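Local coordinates for protein cysteine S-methyltransferase NleE (Escherichia coli O157:H7, PDB 4R29) that probably methylates a zinc-finger cysteine of the host proteins TAB2 and TAB3 with S-adenosylmethionine, shutting down NF-kappa-B signalling, at residues 102-113 with 145-156. The protein carries 1 engineered substitution. Numbering follows the deposited sequence.
Sequences VISGKRPMGQFS and YIVVVYRNDSPL. With SAM (S-adenosylmethionine), chain E.
Phe112 lays one ring face over Val147, whose CB stands 3.9 Å from the ring centroid and 15° off its normal, while CG1 of Val149 meets the ring edge in plane. Its CG sits between backbone N and carbonyl carbon (chi1 62°), which swings the ring across toward the partner strand. This is the tightly packed face of an antiparallel pair, 109-113 against 145-151, closed by Leu122 and Leu125 of helix 120-125. Paired backbone bonds join Gly110 to Val149 and Phe112 to Val147. On the other face, Met109 CB touches Tyr150 CB at 3.5 Å, and the Gln111 amide lies across Ile146, NE2 reaching CG2 at 3.5 Å.

At the end of strand 145-151, Arg151 folds its bent chain back to the C-terminal end of helix 95-103. Its NH1 meets a lone pair of Val102 O in the carbonyl plane (3.1 Å, 167° at the hydrogen), an oxygen that also accepts from Gly105 N in a Schellman motif. NE and NH2 grip Asp153 side-on, a two-bond salt bridge that fixes the guanidinium's rotation. The margins are looser: partly exposed Ser113 brushes Ile146 CD1 with its OG, and Leu156 rests its CB against Pro108.

The outer strand's remaining edge serves the cofactor: Gln111 N and O bind the carboxylate and amino group of S-adenosylmethionine. From the preceding loop, Arg107 holds the carboxylate with two nitrogens, NH1 on O and NH2 on OXT (2.6 Å). Edge strand and loop thus form part of the cofactor pocket of this Rossmann-like methyltransferase.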
loop_
_atom_site.group_PDB
_atom_site.type_symbol
_atom_site.label_atom_id
_atom_site.label_comp_id
_atom_site.label_asym_id
_atom_site.label_seq_id
_atom_site.Cartn_x
_atom_site.Cartn_y
_atom_site.Cartn_z
ATOM N N VAL A 102 -8.626 4.893 -5.470
ATOM C CA VAL A 102 -9.530 4.152 -4.618
ATOM C C VAL A 102 -10.530 5.098 -3.930
ATOM O O VAL A 102 -11.733 4.835 -3.944
ATOM C CB VAL A 102 -8.771 3.281 -3.594
ATOM C CG1 VAL A 102 -9.737 2.615 -2.652
ATOM C CG2 VAL A 102 -7.901 2.247 -4.321
ATOM N N ILE A 103 -10.041 6.200 -3.354
ATOM C CA ILE A 103 -10.921 7.120 -2.633
ATOM C C ILE A 103 -11.886 7.865 -3.567
ATOM O O ILE A 103 -12.981 8.238 -3.164
ATOM C CB ILE A 103 -10.165 8.095 -1.693
ATOM C CG1 ILE A 103 -9.521 9.260 -2.455
ATOM C CG2 ILE A 103 -9.139 7.342 -0.814
ATOM C CD1 ILE A 103 -8.939 10.335 -1.521
ATOM N N SER A 104 -11.499 8.035 -4.822
ATOM C CA SER A 104 -12.388 8.653 -5.798
ATOM C C SER A 104 -13.363 7.621 -6.369
ATOM O O SER A 104 -14.181 7.935 -7.226
ATOM C CB SER A 104 -11.573 9.272 -6.933
ATOM O OG SER A 104 -10.921 8.262 -7.703
ATOM N N GLY A 105 -13.246 6.378 -5.920
ATOM C CA GLY A 105 -14.148 5.323 -6.348
ATOM C C GLY A 105 -13.892 4.702 -7.720
ATOM O O GLY A 105 -14.725 3.946 -8.222
ATOM N N LYS A 106 -12.752 4.997 -8.333
ATOM C CA LYS A 106 -12.437 4.427 -9.648
ATOM C C LYS A 106 -12.227 2.916 -9.590
ATOM O O LYS A 106 -12.494 2.209 -10.561
ATOM C CB LYS A 106 -11.173 5.045 -10.233
ATOM C CG LYS A 106 -11.333 6.417 -10.828
ATOM C CD LYS A 106 -10.115 6.723 -11.678
ATOM C CE LYS A 106 -10.036 8.174 -11.989
ATOM N NZ LYS A 106 -10.259 8.940 -10.719
ATOM N N ARG A 107 -11.725 2.426 -8.463
ATOM C CA ARG A 107 -11.467 0.997 -8.310
ATOM C C ARG A 107 -11.576 0.611 -6.839
ATOM O O ARG A 107 -11.518 1.471 -5.962
ATOM C CB ARG A 107 -10.079 0.612 -8.882
ATOM C CG ARG A 107 -8.904 1.318 -8.220
ATOM C CD ARG A 107 -7.547 0.814 -8.739
ATOM N NE ARG A 107 -6.454 1.434 -8.001
ATOM C CZ ARG A 107 -5.225 0.931 -7.873
ATOM N NH1 ARG A 107 -4.893 -0.231 -8.452
ATOM N NH2 ARG A 107 -4.321 1.599 -7.169
ATOM N N PRO A 108 -11.736 -0.689 -6.567
ATOM C CA PRO A 108 -11.941 -1.139 -5.186
ATOM C C PRO A 108 -10.672 -1.286 -4.311
ATOM O O PRO A 108 -10.799 -1.271 -3.093
ATOM C CB PRO A 108 -12.654 -2.494 -5.369
ATOM C CG PRO A 108 -12.161 -2.992 -6.685
ATOM C CD PRO A 108 -12.036 -1.750 -7.546
ATOM N N MET A 109 -9.496 -1.476 -4.896
ATOM C CA MET A 109 -8.272 -1.492 -4.085
ATOM C C MET A 109 -6.980 -1.108 -4.796
ATOM O O MET A 109 -6.886 -1.112 -6.025
ATOM C CB MET A 109 -8.114 -2.763 -3.222
ATOM C CG MET A 109 -7.349 -3.903 -3.779
ATOM S SD MET A 109 -5.528 -3.854 -3.898
ATOM C CE MET A 109 -5.455 -5.217 -5.063
ATOM N N GLY A 110 -6.024 -0.687 -3.977
ATOM C CA GLY A 110 -4.708 -0.272 -4.425
ATOM C C GLY A 110 -3.718 -0.630 -3.333
ATOM O O GLY A 110 -4.110 -0.943 -2.208
ATOM N N GLN A 111 -2.439 -0.587 -3.660
ATOM C CA GLN A 111 -1.396 -0.956 -2.713
ATOM C C GLN A 111 -0.242 0.025 -2.924
ATOM O O GLN A 111 0.072 0.379 -4.050
ATOM C CB GLN A 111 -0.957 -2.416 -2.937
ATOM C CG GLN A 111 0.266 -2.855 -2.111
ATOM C CD GLN A 111 1.588 -2.493 -2.778
ATOM O OE1 GLN A 111 1.778 -2.742 -3.963
ATOM N NE2 GLN A 111 2.499 -1.903 -2.023
ATOM N N PHE A 112 0.350 0.498 -1.839
ATOM C CA PHE A 112 1.498 1.395 -1.916
ATOM C C PHE A 112 2.397 1.165 -0.699
ATOM O O PHE A 112 2.118 0.302 0.110
ATOM C CB PHE A 112 1.051 2.861 -2.062
ATOM C CG PHE A 112 0.232 3.388 -0.899
ATOM C CD1 PHE A 112 -1.151 3.181 -0.843
ATOM C CD2 PHE A 112 0.840 4.118 0.127
ATOM C CE1 PHE A 112 -1.913 3.684 0.212
ATOM C CE2 PHE A 112 0.085 4.628 1.193
ATOM C CZ PHE A 112 -1.296 4.402 1.236
ATOM N N SER A 113 3.467 1.935 -0.564
ATOM C CA SER A 113 4.414 1.739 0.533
ATOM C C SER A 113 4.664 3.026 1.277
ATOM O O SER A 113 4.568 4.116 0.712
ATOM C CB SER A 113 5.752 1.238 -0.015
ATOM O OG SER A 113 5.629 -0.120 -0.378
ATOM N N TYR A 145 6.784 -0.244 5.133
ATOM C CA TYR A 145 5.517 -0.943 5.350
ATOM C C TYR A 145 4.660 -0.925 4.091
ATOM O O TYR A 145 4.601 0.076 3.397
ATOM C CB TYR A 145 4.752 -0.319 6.513
ATOM C CG TYR A 145 5.395 -0.604 7.831
ATOM C CD1 TYR A 145 6.481 0.146 8.272
ATOM C CD2 TYR A 145 4.945 -1.649 8.629
ATOM C CE1 TYR A 145 7.092 -0.133 9.477
ATOM C CE2 TYR A 145 5.546 -1.929 9.843
ATOM C CZ TYR A 145 6.619 -1.169 10.261
ATOM O OH TYR A 145 7.218 -1.447 11.472
ATOM N N ILE A 146 4.019 -2.048 3.795
ATOM C CA ILE A 146 3.045 -2.123 2.712
ATOM C C ILE A 146 1.677 -1.653 3.216
ATOM O O ILE A 146 1.246 -2.027 4.311
ATOM C CB ILE A 146 2.895 -3.577 2.196
ATOM C CG1 ILE A 146 4.252 -4.167 1.832
ATOM C CG2 ILE A 146 1.928 -3.644 1.012
ATOM C CD1 ILE A 146 4.840 -3.559 0.626
ATOM N N VAL A 147 0.996 -0.845 2.408
ATOM C CA VAL A 147 -0.384 -0.466 2.686
ATOM C C VAL A 147 -1.309 -0.922 1.576
ATOM O O VAL A 147 -1.147 -0.547 0.413
ATOM C CB VAL A 147 -0.535 1.055 2.866
ATOM C CG1 VAL A 147 -1.956 1.391 3.337
ATOM C CG2 VAL A 147 0.531 1.586 3.839
ATOM N N VAL A 148 -2.283 -1.743 1.939
ATOM C CA VAL A 148 -3.322 -2.165 1.014
ATOM C C VAL A 148 -4.604 -1.403 1.354
ATOM O O VAL A 148 -5.226 -1.635 2.403
ATOM C CB VAL A 148 -3.583 -3.696 1.103
ATOM C CG1 VAL A 148 -4.634 -4.138 0.087
ATOM C CG2 VAL A 148 -2.284 -4.489 0.893
ATOM N N VAL A 149 -4.988 -0.486 0.471
ATOM C CA VAL A 149 -6.158 0.360 0.695
ATOM C C VAL A 149 -7.342 -0.123 -0.171
ATOM O O VAL A 149 -7.182 -0.386 -1.368
ATOM C CB VAL A 149 -5.815 1.863 0.428
ATOM C CG1 VAL A 149 -5.251 2.047 -0.981
ATOM C CG2 VAL A 149 -7.036 2.789 0.671
ATOM N N TYR A 150 -8.516 -0.264 0.444
ATOM C CA TYR A 150 -9.693 -0.785 -0.260
ATOM C C TYR A 150 -11.025 -0.131 0.153
ATOM O O TYR A 150 -11.141 0.449 1.244
ATOM C CB TYR A 150 -9.780 -2.313 -0.133
ATOM C CG TYR A 150 -9.951 -2.844 1.288
ATOM C CD1 TYR A 150 -8.844 -3.023 2.121
ATOM C CD2 TYR A 150 -11.217 -3.184 1.783
ATOM C CE1 TYR A 150 -8.980 -3.528 3.407
ATOM C CE2 TYR A 150 -11.380 -3.680 3.075
ATOM C CZ TYR A 150 -10.254 -3.848 3.886
ATOM O OH TYR A 150 -10.397 -4.328 5.169
ATOM N N ARG A 151 -12.011 -0.215 -0.743
ATOM C CA ARG A 151 -13.377 0.246 -0.462
ATOM C C ARG A 151 -14.088 -0.802 0.374
ATOM O O ARG A 151 -14.252 -1.946 -0.060
ATOM C CB ARG A 151 -14.186 0.434 -1.752
ATOM C CG ARG A 151 -13.574 1.348 -2.809
ATOM C CD ARG A 151 -13.538 2.797 -2.374
ATOM N NE ARG A 151 -14.843 3.301 -1.939
ATOM C CZ ARG A 151 -15.201 4.582 -1.976
ATOM N NH1 ARG A 151 -14.363 5.499 -2.476
ATOM N NH2 ARG A 151 -16.406 4.945 -1.538
ATOM N N ASN A 152 -14.504 -0.419 1.572
ATOM C CA ASN A 152 -15.284 -1.308 2.433
ATOM C C ASN A 152 -16.747 -1.340 1.989
ATOM O O ASN A 152 -17.516 -2.236 2.360
ATOM C CB ASN A 152 -15.202 -0.814 3.873
ATOM C CG ASN A 152 -15.341 -1.929 4.873
ATOM O OD1 ASN A 152 -15.045 -3.093 4.575
ATOM N ND2 ASN A 152 -15.791 -1.588 6.072
ATOM N N ASP A 153 -17.123 -0.345 1.193
ATOM C CA ASP A 153 -18.505 -0.184 0.751
ATOM C C ASP A 153 -18.737 -0.893 -0.575
ATOM O O ASP A 153 -19.762 -0.707 -1.215
ATOM C CB ASP A 153 -18.909 1.304 0.677
ATOM C CG ASP A 153 -17.871 2.178 -0.040
ATOM O OD1 ASP A 153 -16.739 1.722 -0.301
ATOM O OD2 ASP A 153 -18.182 3.347 -0.333
ATOM N N SER A 154 -17.763 -1.695 -0.989
ATOM C CA SER A 154 -17.941 -2.583 -2.131
ATOM C C SER A 154 -17.396 -3.936 -1.731
ATOM O O SER A 154 -16.318 -4.009 -1.152
ATOM C CB SER A 154 -17.180 -2.083 -3.353
ATOM O OG SER A 154 -16.933 -3.155 -4.256
ATOM N N PRO A 155 -18.135 -5.011 -2.051
ATOM C CA PRO A 155 -17.717 -6.359 -1.656
ATOM C C PRO A 155 -16.392 -6.755 -2.312
ATOM O O PRO A 155 -15.702 -7.614 -1.775
ATOM C CB PRO A 155 -18.867 -7.245 -2.151
ATOM C CG PRO A 155 -19.467 -6.477 -3.282
ATOM C CD PRO A 155 -19.338 -5.029 -2.903
ATOM N N LEU A 156 -16.041 -6.122 -3.432
ATOM C CA LEU A 156 -14.755 -6.375 -4.073
ATOM C C LEU A 156 -13.555 -5.845 -3.274
ATOM O O LEU A 156 -12.438 -6.321 -3.435
ATOM C CB LEU A 156 -14.731 -5.792 -5.490
ATOM C CG LEU A 156 -15.578 -6.488 -6.563
ATOM C CD1 LEU A 156 -15.648 -5.652 -7.824
ATOM C CD2 LEU A 156 -15.016 -7.856 -6.883
HETATM N N SAM E . 0.632 1.082 -6.527
HETATM C CA SAM E . 0.074 0.100 -7.457
HETATM C C SAM E . -1.450 0.076 -7.404
HETATM O O SAM E . -2.084 -0.382 -8.360
HETATM O OXT SAM E . -2.056 0.487 -6.399
HETATM C CB SAM E . 0.575 -1.314 -7.178
HETATM C CG SAM E . 2.028 -1.556 -7.556
HETATM S SD SAM E . 2.458 -3.319 -7.722
HETATM C CE SAM E . 4.186 -3.056 -8.200
HETATM C "C5'" SAM E . 1.789 -3.638 -9.373
HETATM C "C4'" SAM E . 1.973 -5.105 -9.749
HETATM O "O4'" SAM E . 1.043 -5.473 -10.752
HETATM C "C3'" SAM E . 3.368 -5.389 -10.299
HETATM O "O3'" SAM E . 4.251 -5.819 -9.280
HETATM C "C2'" SAM E . 3.124 -6.469 -11.331
HETATM O "O2'" SAM E . 3.313 -7.691 -10.680
HETATM C "C1'" SAM E . 1.644 -6.352 -11.689
HETATM N N9 SAM E . 1.393 -5.739 -13.008
HETATM C C8 SAM E . 0.632 -6.278 -14.010
HETATM N N7 SAM E . 0.594 -5.422 -15.048
HETATM C C5 SAM E . 1.319 -4.331 -14.717
HETATM C C6 SAM E . 1.604 -3.163 -15.409
HETATM N N6 SAM E . 1.126 -2.980 -16.636
HETATM N N1 SAM E . 2.387 -2.203 -14.813
HETATM C C2 SAM E . 2.872 -2.399 -13.532
HETATM N N3 SAM E . 2.584 -3.561 -12.844
HETATM C C4 SAM E . 1.816 -4.514 -13.429
#